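Long-range contact in surface presentation of antigens protein SpaO (Salmonella typhimurium, PDB 4YX1), which takes part in the type III secretory pathway that presents the surface determinants Salmonella needs to enter mammalian cells: residues 9-14 with 38-43. Sequence-based numbering, arbitrary orientation.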
ATOM      1  N   PHE A   9      -1.089   3.461  -3.260  1.00  6.94           N
ATOM      2  CA  PHE A   9      -1.683   3.549  -1.935  1.00  6.32           C
ATOM      3  C   PHE A   9      -0.963   2.516  -1.101  1.00  6.46           C
ATOM      4  O   PHE A   9      -1.106   1.317  -1.350  1.00  7.33           O
ATOM      5  CB  PHE A   9      -3.194   3.298  -1.969  1.00  8.50           C
ATOM      6  CG  PHE A   9      -3.952   4.340  -2.713  1.00 10.33           C
ATOM      7  CD1 PHE A   9      -4.088   4.266  -4.092  1.00 12.81           C
ATOM      8  CD2 PHE A   9      -4.488   5.424  -2.048  1.00 13.36           C
ATOM      9  CE1 PHE A   9      -4.771   5.239  -4.787  1.00 14.43           C
ATOM     10  CE2 PHE A   9      -5.178   6.406  -2.737  1.00 14.80           C
ATOM     11  CZ  PHE A   9      -5.318   6.315  -4.109  1.00 14.51           C
ATOM     12  N   VAL A  10      -0.162   2.976  -0.146  1.00  6.74           N
ATOM     13  CA  VAL A  10       0.735   2.090   0.581  1.00  6.52           C
ATOM     14  C   VAL A  10       0.243   1.897   2.005  1.00  6.10           C
ATOM     15  O   VAL A  10       0.053   2.854   2.750  1.00  7.36           O
ATOM     16  CB  VAL A  10       2.182   2.648   0.569  1.00  8.54           C
ATOM     17  CG1 VAL A  10       3.110   1.797   1.405  1.00 10.35           C
ATOM     18  CG2 VAL A  10       2.693   2.745  -0.866  1.00 10.21           C
ATOM     19  N   LEU A  11      -0.011   0.651   2.366  1.00  6.55           N
ATOM     20  CA  LEU A  11      -0.542   0.347   3.682  1.00  7.96           C
ATOM     21  C   LEU A  11       0.563   0.410   4.732  1.00  8.54           C
ATOM     22  O   LEU A  11       0.324   0.794   5.876  1.00 11.08           O
ATOM     23  CB  LEU A  11      -1.211  -1.033   3.678  1.00 10.65           C
ATOM     24  CG  LEU A  11      -1.862  -1.499   4.973  1.00 13.77           C
ATOM     25  CD1 LEU A  11      -2.827  -0.441   5.458  1.00 14.44           C
ATOM     26  CD2 LEU A  11      -2.605  -2.763   4.694  1.00 14.84           C
ATOM     27  N   TYR A  12       1.772   0.034   4.337  1.00  7.25           N
ATOM     28  CA  TYR A  12       2.879   0.013   5.262  1.00  7.89           C
ATOM     29  C   TYR A  12       4.170   0.023   4.475  1.00  7.20           C
ATOM     30  O   TYR A  12       4.290  -0.663   3.468  1.00  8.58           O
ATOM     31  CB  TYR A  12       2.781  -1.210   6.189  1.00 11.20           C
ATOM     32  CG  TYR A  12       3.870  -1.251   7.233  1.00 13.34           C
ATOM     33  CD1 TYR A  12       4.000  -0.238   8.178  1.00 16.40           C
ATOM     34  CD2 TYR A  12       4.788  -2.289   7.255  1.00 15.27           C
ATOM     35  CE1 TYR A  12       5.013  -0.272   9.125  1.00 18.10           C
ATOM     36  CE2 TYR A  12       5.791  -2.338   8.198  1.00 17.93           C
ATOM     37  CZ  TYR A  12       5.907  -1.323   9.125  1.00 18.87           C
ATOM     38  OH  TYR A  12       6.914  -1.373  10.060  1.00 22.19           O
ATOM     39  N   ARG A  13       5.134   0.827   4.897  1.00  7.78           N
ATOM     40  CA  ARG A  13       6.447   0.745   4.309  1.00 10.62           C
ATOM     41  C   ARG A  13       7.510   0.877   5.369  1.00 10.31           C
ATOM     42  O   ARG A  13       7.288   1.459   6.431  1.00 12.91           O
ATOM     43  CB  ARG A  13       6.628   1.793   3.237  1.00 13.49           C
ATOM     44  CG  ARG A  13       6.334   3.171   3.704  1.00 13.38           C
ATOM     45  CD  ARG A  13       6.818   4.197   2.679  1.00 15.47           C
ATOM     46  NE  ARG A  13       6.420   5.532   3.100  1.00 14.20           N
ATOM     47  CZ  ARG A  13       7.110   6.640   2.868  1.00 13.90           C
ATOM     48  NH1 ARG A  13       8.249   6.600   2.184  1.00 16.37           N
ATOM     49  NH2 ARG A  13       6.650   7.789   3.324  1.00 12.44           N
ATOM     50  N   LYS A  14       8.673   0.323   5.076  1.00 10.59           N
ATOM     51  CA  LYS A  14       9.730   0.256   6.061  1.00 12.04           C
ATOM     52  C   LYS A  14      11.038  -0.057   5.373  1.00  9.03           C
ATOM     53  O   LYS A  14      11.065  -0.814   4.404  1.00  8.76           O
ATOM     54  CB  LYS A  14       9.411  -0.817   7.104  1.00 16.99           C
ATOM     55  CG  LYS A  14      10.359  -0.867   8.287  1.00 21.12           C
ATOM     56  CD  LYS A  14      10.018   0.195   9.318  1.00 24.93           C
ATOM     57  CE  LYS A  14      10.947   0.109  10.514  1.00 27.63           C
ATOM     58  NZ  LYS A  14      11.016   1.402  11.243  1.00 29.36           N
ATOM     59  N   LEU A  38      -4.131   3.393   9.933  1.00  9.32           N
ATOM     60  CA  LEU A  38      -4.360   4.816  10.204  1.00 10.49           C
ATOM     61  C   LEU A  38      -3.408   5.714   9.424  1.00 11.61           C
ATOM     62  O   LEU A  38      -3.493   6.936   9.506  1.00 12.75           O
ATOM     63  CB  LEU A  38      -4.209   5.117  11.696  1.00 11.29           C
ATOM     64  CG  LEU A  38      -5.113   4.335  12.647  1.00 13.01           C
ATOM     65  CD1 LEU A  38      -4.947   4.841  14.073  1.00 13.76           C
ATOM     66  CD2 LEU A  38      -6.571   4.421  12.215  1.00 15.55           C
ATOM     67  N   ASN A  39      -2.491   5.103   8.682  1.00 10.71           N
ATOM     68  CA  ASN A  39      -1.478   5.841   7.947  1.00 11.07           C
ATOM     69  C   ASN A  39      -1.265   5.227   6.575  1.00  9.54           C
ATOM     70  O   ASN A  39      -0.150   4.834   6.213  1.00  9.87           O
ATOM     71  CB  ASN A  39      -0.157   5.875   8.725  1.00 13.94           C
ATOM     72  CG  ASN A  39       0.863   6.820   8.105  1.00 16.52           C
ATOM     73  OD1 ASN A  39       0.509   7.844   7.519  1.00 17.33           O
ATOM     74  ND2 ASN A  39       2.131   6.463   8.208  1.00 18.87           N
ATOM     75  N   VAL A  40      -2.344   5.133   5.812  1.00  8.03           N
ATOM     76  CA  VAL A  40      -2.222   4.766   4.411  1.00  7.32           C
ATOM     77  C   VAL A  40      -1.573   5.923   3.691  1.00  7.22           C
ATOM     78  O   VAL A  40      -2.023   7.053   3.796  1.00  9.89           O
ATOM     79  CB  VAL A  40      -3.570   4.438   3.774  1.00  7.89           C
ATOM     80  CG1 VAL A  40      -3.384   4.108   2.288  1.00  9.66           C
ATOM     81  CG2 VAL A  40      -4.211   3.275   4.519  1.00 10.38           C
ATOM     82  N   GLU A  41      -0.478   5.661   3.007  1.00  6.22           N
ATOM     83  CA  GLU A  41       0.269   6.721   2.370  1.00  6.41           C
ATOM     84  C   GLU A  41       0.008   6.744   0.880  1.00  6.85           C
ATOM     85  O   GLU A  41      -0.015   5.700   0.225  1.00  9.21           O
ATOM     86  CB  GLU A  41       1.744   6.544   2.665  1.00  7.27           C
ATOM     87  CG  GLU A  41       2.054   6.773   4.131  1.00  9.07           C
ATOM     88  CD  GLU A  41       3.513   6.600   4.443  1.00 11.33           C
ATOM     89  OE1 GLU A  41       4.022   5.483   4.248  1.00 13.60           O
ATOM     90  OE2 GLU A  41       4.156   7.577   4.879  1.00 13.17           O
ATOM     91  N   ILE A  42      -0.209   7.932   0.347  1.00  6.79           N
ATOM     92  CA  ILE A  42      -0.423   8.117  -1.074  1.00  7.48           C
ATOM     93  C   ILE A  42       0.873   8.615  -1.682  1.00  6.91           C
ATOM     94  O   ILE A  42       1.343   9.692  -1.323  1.00  7.63           O
ATOM     95  CB  ILE A  42      -1.571   9.102  -1.328  1.00  9.43           C
ATOM     96  CG1 ILE A  42      -2.822   8.614  -0.595  1.00 12.61           C
ATOM     97  CG2 ILE A  42      -1.840   9.277  -2.824  1.00 10.97           C
ATOM     98  CD1 ILE A  42      -3.668   9.707  -0.086  1.00 16.78           C
HETATM   99  N   MSE A  43       1.448   7.805  -2.569  1.00  7.24           N
HETATM  100  CA  MSE A  43       2.738   8.066  -3.198  1.00  7.41           C
HETATM  101  C   MSE A  43       2.552   8.376  -4.666  1.00  6.73           C
HETATM  102  O   MSE A  43       1.755   7.742  -5.346  1.00  8.41           O
HETATM  103  CB  MSE A  43       3.666   6.853  -3.080  1.00 10.92           C
HETATM  104  CG  MSE A  43       3.664   6.153  -1.750  1.00 15.67           C
HETATM  105 SE   MSE A  43       4.591   7.157  -0.381  1.00 20.54          SE
HETATM  106  CE  MSE A  43       6.404   7.114  -1.054  1.00 18.71           C
TER
HETATM  107  O   HOH W   1       2.319   3.330   4.872  1.00 16.57           O
HETATM  108  O   HOH W   2       0.957   2.814   7.076  1.00 17.43           O
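Glu-41 OE1 has two donors about it: Arg-13 NE at 2.7 Å and a water that lies within hydrogen-bonding distance of both OE1 and Val-10 O and can bridge them, though other acceptors share it. The other oxygen, Glu-41 OE2, takes Arg-13 NH2 at 2.9 Å, so the guanidinium grips the acid side-on, one nitrogen to each oxygen. Both oxygens lie in the guanidinium plane, yet the nitrogens meet them from above the carboxylate plane, the two groups being turned 44° apart. Arg-13 gets there from the crowded position between its N and carbonyl carbon (chi1 54°), then runs straight to NE; Glu-41, extended beyond CG, crosses it at about a right angle. Selenomethionine Met-43, bent at chi2 and chi3, lays CE 3.8 Å over one guanidinium face, toward its rim, while its CG packs on Val-10 CG2.

Beneath the salt bridge, Val-10 and Glu-41 form an antiparallel hydrogen-bonded pair, with 2.8 Å from Val-10 N to Glu-41 O and 2.9 Å from Glu-41 N to Val-10 O. On the other sheet face Phe-9 and Ile-42 run side by side, Ile-42 CG1 lying 3.9 Å from Phe-9 CE2, and Phe-9 also packs on Val-63 of strand 61-65. At the corner, Leu-11 CD1 still touches Val-40 CG2; past it, residues 12-14 leave this sheet. Residues on both sides of the corner pair antiparallel with a strand of the second subunit, carrying the sheet across the interface, consistent with an intertwined dimer of SPOA2, SpaO's C-terminal FliN-like domain.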